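Local coordinates for methylxanthine N3-demethylase NdmB (Pseudomonas putida, PDB 6ICL), which removes the N3-methyl group from theobromine and related methylxanthines as formaldehyde, a Rieske non-heme iron oxygenase step in bacterial caffeine degradation, at residues M245-N259 against I262-T276. Sequence-based numbering, arbitrary orientation.
Sequences MGDFTYRCTMPYSVN and IKLWKDDSRFVLWTT
Ser257 and Thr276 share a hydrogen bond between Ser257 OG and Thr276 OG1, 2.8 Å, at the buried end of this contact. As a non-hydrogen-bonded pair, both residues project from the same face of the sheet, and each oxygen is placed anti to its own carbonyl carbon, where the two can meet. Next along, Val258 and Thr275 form a hydrogen-bonded antiparallel pair: Val258 N reaches Thr275 O at 2.8 Å, and Thr275 N returns to Val258 O. Asn259 swings its CG away from its backbone N (chi1 -176°), bringing OD1 to the edge of the Trp274 ring, 3.6 Å from CD1, and against the CG1 methyl of Val272. That amide oxygen also accepts from Ser164 N, while Trp274 NE1 is bonded to Tyr162 O, so both buried polar ends are satisfied. Helix 185-192 packs over the opposite face, with Trp189 on Val258 and Phe192 on Thr275.

The other end faces solvent, though its backbone pairing is just as close. Asp247 and Lys263 make the paired backbone bonds, and Phe248 CE2 touches Ile262 CD1 at 3.5 Å. Beyond them Trp265, an exposed residue, ties its N to Met245 O in a nearly straight bond (177°) and lays its indole over the chain: Gly246 CA sits over the five-membered ring in a CH-pi contact and Met245 CG over the six-membered one. At the ring edge, NE1 gives only a weak bond to Asp247 OD1, 3.3 Å away.

Strand 257-264 thus pairs with 246-253 on one side and 270-281 on the other, two successive hairpins of the antiparallel sheet in the catalytic domain of a Rieske oxygenase.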
ATOM      1  N   MET A 245     -23.811  35.320  22.085  1.00 76.41           N
ATOM      2  CA  MET A 245     -24.970  35.278  21.206  1.00 69.36           C
ATOM      3  C   MET A 245     -24.835  36.270  20.047  1.00 69.17           C
ATOM      4  O   MET A 245     -24.136  37.289  20.134  1.00 66.61           O
ATOM      5  CB  MET A 245     -26.241  35.554  22.010  1.00 71.52           C
ATOM      6  CG  MET A 245     -27.234  34.398  22.039  1.00 76.28           C
ATOM      7  SD  MET A 245     -26.530  32.871  22.703  1.00 91.78           S
ATOM      8  CE  MET A 245     -26.104  33.386  24.368  1.00 83.36           C
ATOM      9  N   GLY A 246     -25.521  35.955  18.947  1.00 59.17           N
ATOM     10  CA  GLY A 246     -25.425  36.775  17.755  1.00 55.86           C
ATOM     11  C   GLY A 246     -26.572  36.526  16.803  1.00 55.61           C
ATOM     12  O   GLY A 246     -27.407  35.644  17.009  1.00 55.76           O
ATOM     13  N   ASP A 247     -26.619  37.346  15.758  1.00 51.84           N
ATOM     14  CA  ASP A 247     -27.567  37.161  14.668  1.00 55.11           C
ATOM     15  C   ASP A 247     -26.877  36.476  13.498  1.00 49.81           C
ATOM     16  O   ASP A 247     -25.671  36.624  13.302  1.00 46.34           O
ATOM     17  CB  ASP A 247     -28.146  38.491  14.186  1.00 53.32           C
ATOM     18  CG  ASP A 247     -29.206  39.044  15.125  1.00 61.21           C
ATOM     19  OD1 ASP A 247     -29.972  38.240  15.700  1.00 66.87           O
ATOM     20  OD2 ASP A 247     -29.266  40.279  15.280  1.00 68.93           O
ATOM     21  N   PHE A 248     -27.676  35.776  12.695  1.00 46.09           N
ATOM     22  CA  PHE A 248     -27.215  35.014  11.540  1.00 42.96           C
ATOM     23  C   PHE A 248     -27.967  35.520  10.317  1.00 44.14           C
ATOM     24  O   PHE A 248     -29.170  35.275  10.171  1.00 46.02           O
ATOM     25  CB  PHE A 248     -27.432  33.519  11.762  1.00 42.01           C
ATOM     26  CG  PHE A 248     -26.750  32.994  13.002  1.00 49.93           C
ATOM     27  CD1 PHE A 248     -27.399  33.019  14.236  1.00 52.52           C
ATOM     28  CD2 PHE A 248     -25.458  32.496  12.937  1.00 44.40           C
ATOM     29  CE1 PHE A 248     -26.766  32.557  15.382  1.00 55.66           C
ATOM     30  CE2 PHE A 248     -24.817  32.034  14.074  1.00 46.32           C
ATOM     31  CZ  PHE A 248     -25.467  32.060  15.297  1.00 52.32           C
ATOM     32  N   THR A 249     -27.264  36.229   9.448  1.00 39.18           N
ATOM     33  CA  THR A 249     -27.860  36.861   8.283  1.00 40.49           C
ATOM     34  C   THR A 249     -27.326  36.173   7.034  1.00 39.69           C
ATOM     35  O   THR A 249     -26.123  36.234   6.754  1.00 38.38           O
ATOM     36  CB  THR A 249     -27.533  38.356   8.272  1.00 43.49           C
ATOM     37  OG1 THR A 249     -27.876  38.923   9.546  1.00 43.05           O
ATOM     38  CG2 THR A 249     -28.301  39.058   7.188  1.00 44.24           C
ATOM     39  N   TYR A 250     -28.218  35.539   6.278  1.00 44.13           N
ATOM     40  CA  TYR A 250     -27.849  34.738   5.119  1.00 39.87           C
ATOM     41  C   TYR A 250     -28.215  35.456   3.835  1.00 45.17           C
ATOM     42  O   TYR A 250     -29.370  35.851   3.646  1.00 40.58           O
ATOM     43  CB  TYR A 250     -28.542  33.379   5.129  1.00 39.54           C
ATOM     44  CG  TYR A 250     -28.153  32.479   6.274  1.00 40.51           C
ATOM     45  CD1 TYR A 250     -28.701  32.667   7.533  1.00 38.78           C
ATOM     46  CD2 TYR A 250     -27.274  31.408   6.082  1.00 39.06           C
ATOM     47  CE1 TYR A 250     -28.389  31.848   8.577  1.00 42.67           C
ATOM     48  CE2 TYR A 250     -26.936  30.578   7.131  1.00 37.11           C
ATOM     49  CZ  TYR A 250     -27.505  30.806   8.386  1.00 41.94           C
ATOM     50  OH  TYR A 250     -27.200  30.015   9.470  1.00 41.37           O
ATOM     51  N   ARG A 251     -27.234  35.591   2.945  1.00 38.69           N
ATOM     52  CA  ARG A 251     -27.471  35.919   1.549  1.00 37.96           C
ATOM     53  C   ARG A 251     -26.884  34.786   0.728  1.00 42.13           C
ATOM     54  O   ARG A 251     -25.683  34.505   0.819  1.00 40.31           O
ATOM     55  CB  ARG A 251     -26.844  37.261   1.172  1.00 42.44           C
ATOM     56  CG  ARG A 251     -27.489  38.457   1.889  1.00 44.75           C
ATOM     57  CD  ARG A 251     -26.866  39.765   1.410  1.00 41.49           C
ATOM     58  NE  ARG A 251     -26.913  39.895  -0.049  1.00 44.76           N
ATOM     59  CZ  ARG A 251     -26.485  40.971  -0.699  1.00 42.53           C
ATOM     60  NH1 ARG A 251     -25.988  41.987  -0.007  1.00 45.31           N
ATOM     61  NH2 ARG A 251     -26.560  41.046  -2.024  1.00 42.71           N
ATOM     62  N   CYS A 252     -27.730  34.132  -0.060  1.00 41.32           N
ATOM     63  CA  CYS A 252     -27.422  32.832  -0.649  1.00 36.64           C
ATOM     64  C   CYS A 252     -27.640  32.907  -2.147  1.00 43.13           C
ATOM     65  O   CYS A 252     -28.756  32.628  -2.599  1.00 40.64           O
ATOM     66  CB  CYS A 252     -28.305  31.745  -0.026  1.00 34.49           C
ATOM     67  SG  CYS A 252     -28.011  31.451   1.717  1.00 39.72           S
ATOM     68  N   THR A 253     -26.599  33.249  -2.913  1.00 36.13           N
ATOM     69  CA  THR A 253     -26.778  33.257  -4.355  1.00 37.21           C
ATOM     70  C   THR A 253     -27.086  31.848  -4.831  1.00 41.16           C
ATOM     71  O   THR A 253     -26.387  30.891  -4.472  1.00 36.90           O
ATOM     72  CB  THR A 253     -25.543  33.786  -5.079  1.00 39.30           C
ATOM     73  OG1 THR A 253     -25.132  35.029  -4.511  1.00 40.08           O
ATOM     74  CG2 THR A 253     -25.852  34.005  -6.523  1.00 35.39           C
ATOM     75  N   MET A 254     -28.143  31.722  -5.626  1.00 39.00           N
ATOM     76  CA  MET A 254     -28.506  30.442  -6.209  1.00 37.40           C
ATOM     77  C   MET A 254     -27.523  30.047  -7.317  1.00 39.92           C
ATOM     78  O   MET A 254     -27.002  30.909  -8.032  1.00 40.95           O
ATOM     79  CB  MET A 254     -29.926  30.508  -6.747  1.00 38.79           C
ATOM     80  CG  MET A 254     -30.961  30.786  -5.653  1.00 40.40           C
ATOM     81  SD  MET A 254     -31.229  29.369  -4.567  1.00 40.60           S
ATOM     82  CE  MET A 254     -32.091  28.287  -5.710  1.00 37.17           C
ATOM     83  N   PRO A 255     -27.292  28.736  -7.498  1.00 36.31           N
ATOM     84  CA  PRO A 255     -27.976  27.629  -6.834  1.00 34.58           C
ATOM     85  C   PRO A 255     -27.280  27.080  -5.610  1.00 34.73           C
ATOM     86  O   PRO A 255     -27.906  26.287  -4.935  1.00 36.52           O
ATOM     87  CB  PRO A 255     -28.033  26.554  -7.919  1.00 33.34           C
ATOM     88  CG  PRO A 255     -27.236  27.112  -9.117  1.00 36.22           C
ATOM     89  CD  PRO A 255     -26.431  28.246  -8.583  1.00 38.48           C
ATOM     90  N   TYR A 256     -26.055  27.519  -5.275  1.00 36.62           N
ATOM     91  CA  TYR A 256     -25.293  26.742  -4.296  1.00 35.06           C
ATOM     92  C   TYR A 256     -24.407  27.564  -3.365  1.00 37.90           C
ATOM     93  O   TYR A 256     -23.471  26.998  -2.784  1.00 33.05           O
ATOM     94  CB  TYR A 256     -24.376  25.730  -5.013  1.00 35.59           C
ATOM     95  CG  TYR A 256     -25.064  24.704  -5.883  1.00 35.29           C
ATOM     96  CD1 TYR A 256     -26.026  23.840  -5.353  1.00 33.50           C
ATOM     97  CD2 TYR A 256     -24.727  24.565  -7.223  1.00 31.21           C
ATOM     98  CE1 TYR A 256     -26.650  22.885  -6.137  1.00 30.98           C
ATOM     99  CE2 TYR A 256     -25.347  23.603  -8.011  1.00 34.33           C
ATOM    100  CZ  TYR A 256     -26.305  22.763  -7.455  1.00 37.31           C
ATOM    101  OH  TYR A 256     -26.929  21.801  -8.225  1.00 36.50           O
ATOM    102  N   SER A 257     -24.645  28.858  -3.193  1.00 32.01           N
ATOM    103  CA  SER A 257     -23.778  29.651  -2.345  1.00 37.69           C
ATOM    104  C   SER A 257     -24.473  30.048  -1.050  1.00 37.93           C
ATOM    105  O   SER A 257     -25.707  30.149  -0.977  1.00 38.59           O
ATOM    106  CB  SER A 257     -23.298  30.904  -3.076  1.00 35.16           C
ATOM    107  OG  SER A 257     -22.717  30.530  -4.308  1.00 34.44           O
ATOM    108  N   VAL A 258     -23.658  30.277  -0.024  1.00 34.77           N
ATOM    109  CA  VAL A 258     -24.124  30.766   1.277  1.00 32.68           C
ATOM    110  C   VAL A 258     -23.132  31.802   1.774  1.00 38.02           C
ATOM    111  O   VAL A 258     -21.947  31.498   1.948  1.00 38.80           O
ATOM    112  CB  VAL A 258     -24.263  29.659   2.340  1.00 38.57           C
ATOM    113  CG1 VAL A 258     -24.742  30.284   3.680  1.00 34.78           C
ATOM    114  CG2 VAL A 258     -25.211  28.582   1.892  1.00 34.45           C
ATOM    115  N   ASN A 259     -23.609  33.015   2.029  1.00 39.45           N
ATOM    116  CA  ASN A 259     -22.845  34.015   2.757  1.00 35.91           C
ATOM    117  C   ASN A 259     -23.519  34.190   4.115  1.00 42.72           C
ATOM    118  O   ASN A 259     -24.648  34.696   4.190  1.00 38.19           O
ATOM    119  CB  ASN A 259     -22.782  35.333   1.979  1.00 38.94           C
ATOM    120  CG  ASN A 259     -21.909  36.366   2.659  1.00 43.12           C
ATOM    121  OD1 ASN A 259     -20.702  36.467   2.380  1.00 44.32           O
ATOM    122  ND2 ASN A 259     -22.502  37.136   3.570  1.00 42.27           N
ATOM    123  N   ILE A 262     -22.346  36.645  10.779  1.00 44.98           N
ATOM    124  CA  ILE A 262     -22.632  36.526  12.202  1.00 44.67           C
ATOM    125  C   ILE A 262     -22.291  37.861  12.848  1.00 51.67           C
ATOM    126  O   ILE A 262     -21.140  38.309  12.792  1.00 52.06           O
ATOM    127  CB  ILE A 262     -21.848  35.388  12.864  1.00 45.31           C
ATOM    128  CG1 ILE A 262     -22.085  34.058  12.131  1.00 45.72           C
ATOM    129  CG2 ILE A 262     -22.244  35.285  14.328  1.00 44.00           C
ATOM    130  CD1 ILE A 262     -21.586  32.854  12.904  1.00 43.73           C
ATOM    131  N   LYS A 263     -23.293  38.509  13.437  1.00 51.66           N
ATOM    132  CA  LYS A 263     -23.112  39.763  14.163  1.00 54.89           C
ATOM    133  C   LYS A 263     -23.346  39.497  15.644  1.00 52.05           C
ATOM    134  O   LYS A 263     -24.429  39.055  16.028  1.00 52.97           O
ATOM    135  CB  LYS A 263     -24.062  40.837  13.634  1.00 57.49           C
ATOM    136  CG  LYS A 263     -23.846  42.228  14.226  1.00 66.50           C
ATOM    137  CD  LYS A 263     -24.867  43.194  13.655  1.00 79.91           C
ATOM    138  CE  LYS A 263     -24.903  44.504  14.426  1.00 96.67           C
ATOM    139  NZ  LYS A 263     -26.074  45.333  14.011  1.00101.37           N
ATOM    140  N   LEU A 264     -22.326  39.722  16.465  1.00 57.24           N
ATOM    141  CA  LEU A 264     -22.473  39.494  17.895  1.00 63.48           C
ATOM    142  C   LEU A 264     -23.396  40.544  18.513  1.00 65.76           C
ATOM    143  O   LEU A 264     -23.401  41.709  18.103  1.00 60.20           O
ATOM    144  CB  LEU A 264     -21.111  39.530  18.592  1.00 69.77           C
ATOM    145  CG  LEU A 264     -20.179  38.325  18.444  1.00 68.83           C
ATOM    146  CD1 LEU A 264     -20.940  37.017  18.648  1.00 65.69           C
ATOM    147  CD2 LEU A 264     -19.460  38.338  17.099  1.00 68.98           C
ATOM    148  N   TRP A 265     -24.190  40.112  19.497  1.00 62.13           N
ATOM    149  CA  TRP A 265     -25.076  41.027  20.209  1.00 63.43           C
ATOM    150  C   TRP A 265     -24.277  41.973  21.093  1.00 68.32           C
ATOM    151  O   TRP A 265     -24.343  43.199  20.938  1.00 67.86           O
ATOM    152  CB  TRP A 265     -26.078  40.237  21.043  1.00 57.44           C
ATOM    153  CG  TRP A 265     -27.115  39.554  20.233  1.00 55.26           C
ATOM    154  CD1 TRP A 265     -27.322  39.675  18.890  1.00 53.90           C
ATOM    155  CD2 TRP A 265     -28.100  38.635  20.715  1.00 56.69           C
ATOM    156  NE1 TRP A 265     -28.385  38.881  18.502  1.00 53.01           N
ATOM    157  CE2 TRP A 265     -28.879  38.236  19.604  1.00 57.01           C
ATOM    158  CE3 TRP A 265     -28.411  38.118  21.981  1.00 56.78           C
ATOM    159  CZ2 TRP A 265     -29.948  37.342  19.723  1.00 58.29           C
ATOM    160  CZ3 TRP A 265     -29.463  37.220  22.097  1.00 57.70           C
ATOM    161  CH2 TRP A 265     -30.221  36.843  20.972  1.00 60.83           C
ATOM    162  N   LYS A 266     -23.528  41.412  22.038  1.00 69.69           N
ATOM    163  CA  LYS A 266     -22.596  42.190  22.842  1.00 72.56           C
ATOM    164  C   LYS A 266     -21.437  42.603  21.952  1.00 75.58           C
ATOM    165  O   LYS A 266     -20.634  41.748  21.561  1.00 83.25           O
ATOM    166  CB  LYS A 266     -22.105  41.371  24.033  1.00 79.08           C
ATOM    167  CG  LYS A 266     -23.210  40.917  24.987  1.00 83.38           C
ATOM    168  CD  LYS A 266     -22.681  40.735  26.412  1.00 85.46           C
ATOM    169  CE  LYS A 266     -23.817  40.486  27.394  1.00 82.64           C
ATOM    170  NZ  LYS A 266     -23.348  40.624  28.797  1.00 87.44           N
ATOM    171  N   ASP A 267     -21.364  43.903  21.633  1.00 74.54           N
ATOM    172  CA  ASP A 267     -20.423  44.494  20.680  1.00 71.52           C
ATOM    173  C   ASP A 267     -21.035  44.390  19.285  1.00 74.05           C
ATOM    174  O   ASP A 267     -22.081  43.760  19.122  1.00 77.45           O
ATOM    175  CB  ASP A 267     -19.038  43.834  20.800  1.00 75.55           C
ATOM    176  CG  ASP A 267     -18.143  44.089  19.618  1.00 80.70           C
ATOM    177  OD1 ASP A 267     -18.259  45.168  18.988  1.00 84.09           O
ATOM    178  OD2 ASP A 267     -17.315  43.197  19.322  1.00 82.47           O
ATOM    179  N   ASP A 268     -20.454  45.051  18.284  1.00 67.45           N
ATOM    180  CA  ASP A 268     -20.938  44.928  16.915  1.00 73.82           C
ATOM    181  C   ASP A 268     -19.990  44.129  16.032  1.00 66.83           C
ATOM    182  O   ASP A 268     -20.005  44.301  14.813  1.00 64.56           O
ATOM    183  CB  ASP A 268     -21.177  46.307  16.299  1.00 75.38           C
ATOM    184  CG  ASP A 268     -22.444  46.954  16.806  1.00 81.59           C
ATOM    185  OD1 ASP A 268     -23.513  46.287  16.794  1.00 76.71           O
ATOM    186  OD2 ASP A 268     -22.356  48.131  17.228  1.00 83.02           O
ATOM    187  N   SER A 269     -19.167  43.261  16.620  1.00 65.20           N
ATOM    188  CA  SER A 269     -18.183  42.522  15.836  1.00 67.66           C
ATOM    189  C   SER A 269     -18.870  41.517  14.917  1.00 64.00           C
ATOM    190  O   SER A 269     -19.837  40.850  15.304  1.00 64.14           O
ATOM    191  CB  SER A 269     -17.189  41.806  16.749  1.00 66.53           C
ATOM    192  OG  SER A 269     -17.862  40.987  17.689  1.00 71.19           O
ATOM    193  N   ARG A 270     -18.365  41.420  13.691  1.00 57.40           N
ATOM    194  CA  ARG A 270     -18.924  40.533  12.688  1.00 55.63           C
ATOM    195  C   ARG A 270     -17.914  39.473  12.266  1.00 57.76           C
ATOM    196  O   ARG A 270     -16.697  39.678  12.337  1.00 52.59           O
ATOM    197  CB  ARG A 270     -19.380  41.313  11.477  1.00 53.30           C
ATOM    198  CG  ARG A 270     -20.566  42.183  11.758  1.00 60.53           C
ATOM    199  CD  ARG A 270     -20.968  42.902  10.500  1.00 59.31           C
ATOM    200  NE  ARG A 270     -19.781  43.285   9.765  1.00 61.65           N
ATOM    201  CZ  ARG A 270     -19.588  43.033   8.481  1.00 59.22           C
ATOM    202  NH1 ARG A 270     -20.524  42.415   7.781  1.00 53.33           N
ATOM    203  NH2 ARG A 270     -18.464  43.420   7.899  1.00 77.15           N
ATOM    204  N   PHE A 271     -18.449  38.336  11.820  1.00 50.16           N
ATOM    205  CA  PHE A 271     -17.685  37.202  11.329  1.00 49.04           C
ATOM    206  C   PHE A 271     -18.439  36.678  10.118  1.00 46.12           C
ATOM    207  O   PHE A 271     -19.645  36.447  10.214  1.00 46.21           O
ATOM    208  CB  PHE A 271     -17.571  36.141  12.436  1.00 45.74           C
ATOM    209  CG  PHE A 271     -16.753  34.948  12.078  1.00 49.94           C
ATOM    210  CD1 PHE A 271     -15.384  34.945  12.288  1.00 48.18           C
ATOM    211  CD2 PHE A 271     -17.359  33.795  11.570  1.00 48.11           C
ATOM    212  CE1 PHE A 271     -14.612  33.811  11.978  1.00 48.89           C
ATOM    213  CE2 PHE A 271     -16.601  32.663  11.249  1.00 47.53           C
ATOM    214  CZ  PHE A 271     -15.221  32.674  11.459  1.00 48.38           C
ATOM    215  N   VAL A 272     -17.767  36.532   8.976  1.00 38.94           N
ATOM    216  CA  VAL A 272     -18.397  36.002   7.767  1.00 39.17           C
ATOM    217  C   VAL A 272     -17.864  34.596   7.474  1.00 41.89           C
ATOM    218  O   VAL A 272     -16.647  34.390   7.374  1.00 35.12           O
ATOM    219  CB  VAL A 272     -18.166  36.915   6.556  1.00 39.49           C
ATOM    220  CG1 VAL A 272     -18.779  36.274   5.309  1.00 35.14           C
ATOM    221  CG2 VAL A 272     -18.771  38.293   6.801  1.00 39.74           C
ATOM    222  N   LEU A 273     -18.779  33.637   7.348  1.00 38.32           N
ATOM    223  CA  LEU A 273     -18.472  32.298   6.865  1.00 37.80           C
ATOM    224  C   LEU A 273     -19.215  32.115   5.552  1.00 39.70           C
ATOM    225  O   LEU A 273     -20.435  32.325   5.481  1.00 39.53           O
ATOM    226  CB  LEU A 273     -18.855  31.215   7.882  1.00 36.35           C
ATOM    227  CG  LEU A 273     -18.391  29.775   7.556  1.00 43.05           C
ATOM    228  CD1 LEU A 273     -16.858  29.672   7.404  1.00 36.43           C
ATOM    229  CD2 LEU A 273     -18.892  28.750   8.579  1.00 44.07           C
ATOM    230  N   TRP A 274     -18.473  31.782   4.512  1.00 34.83           N
ATOM    231  CA  TRP A 274     -18.997  31.665   3.168  1.00 37.20           C
ATOM    232  C   TRP A 274     -18.596  30.319   2.585  1.00 40.39           C
ATOM    233  O   TRP A 274     -17.484  29.825   2.817  1.00 35.14           O
ATOM    234  CB  TRP A 274     -18.466  32.820   2.315  1.00 32.93           C
ATOM    235  CG  TRP A 274     -18.855  32.887   0.847  1.00 34.65           C
ATOM    236  CD1 TRP A 274     -19.835  33.676   0.287  1.00 37.05           C
ATOM    237  CD2 TRP A 274     -18.218  32.212  -0.246  1.00 34.64           C
ATOM    238  NE1 TRP A 274     -19.845  33.520  -1.081  1.00 36.48           N
ATOM    239  CE2 TRP A 274     -18.862  32.633  -1.436  1.00 37.74           C
ATOM    240  CE3 TRP A 274     -17.147  31.304  -0.339  1.00 33.34           C
ATOM    241  CZ2 TRP A 274     -18.478  32.168  -2.711  1.00 35.77           C
ATOM    242  CZ3 TRP A 274     -16.759  30.853  -1.599  1.00 31.75           C
ATOM    243  CH2 TRP A 274     -17.425  31.271  -2.769  1.00 33.45           C
ATOM    244  N   THR A 275     -19.499  29.741   1.807  1.00 36.81           N
ATOM    245  CA  THR A 275     -19.207  28.514   1.096  1.00 34.87           C
ATOM    246  C   THR A 275     -20.017  28.510  -0.184  1.00 36.93           C
ATOM    247  O   THR A 275     -21.102  29.097  -0.242  1.00 34.83           O
ATOM    248  CB  THR A 275     -19.531  27.272   1.947  1.00 38.52           C
ATOM    249  OG1 THR A 275     -18.645  27.238   3.074  1.00 46.73           O
ATOM    250  CG2 THR A 275     -19.340  25.980   1.144  1.00 37.95           C
ATOM    251  N   THR A 276     -19.459  27.878  -1.214  1.00 31.34           N
ATOM    252  CA  THR A 276     -20.183  27.555  -2.426  1.00 31.83           C
ATOM    253  C   THR A 276     -19.833  26.125  -2.809  1.00 36.51           C
ATOM    254  O   THR A 276     -18.660  25.729  -2.760  1.00 32.56           O
ATOM    255  CB  THR A 276     -19.834  28.536  -3.554  1.00 35.50           C
ATOM    256  OG1 THR A 276     -20.288  29.845  -3.191  1.00 34.61           O
ATOM    257  CG2 THR A 276     -20.524  28.141  -4.844  1.00 30.00           C
TER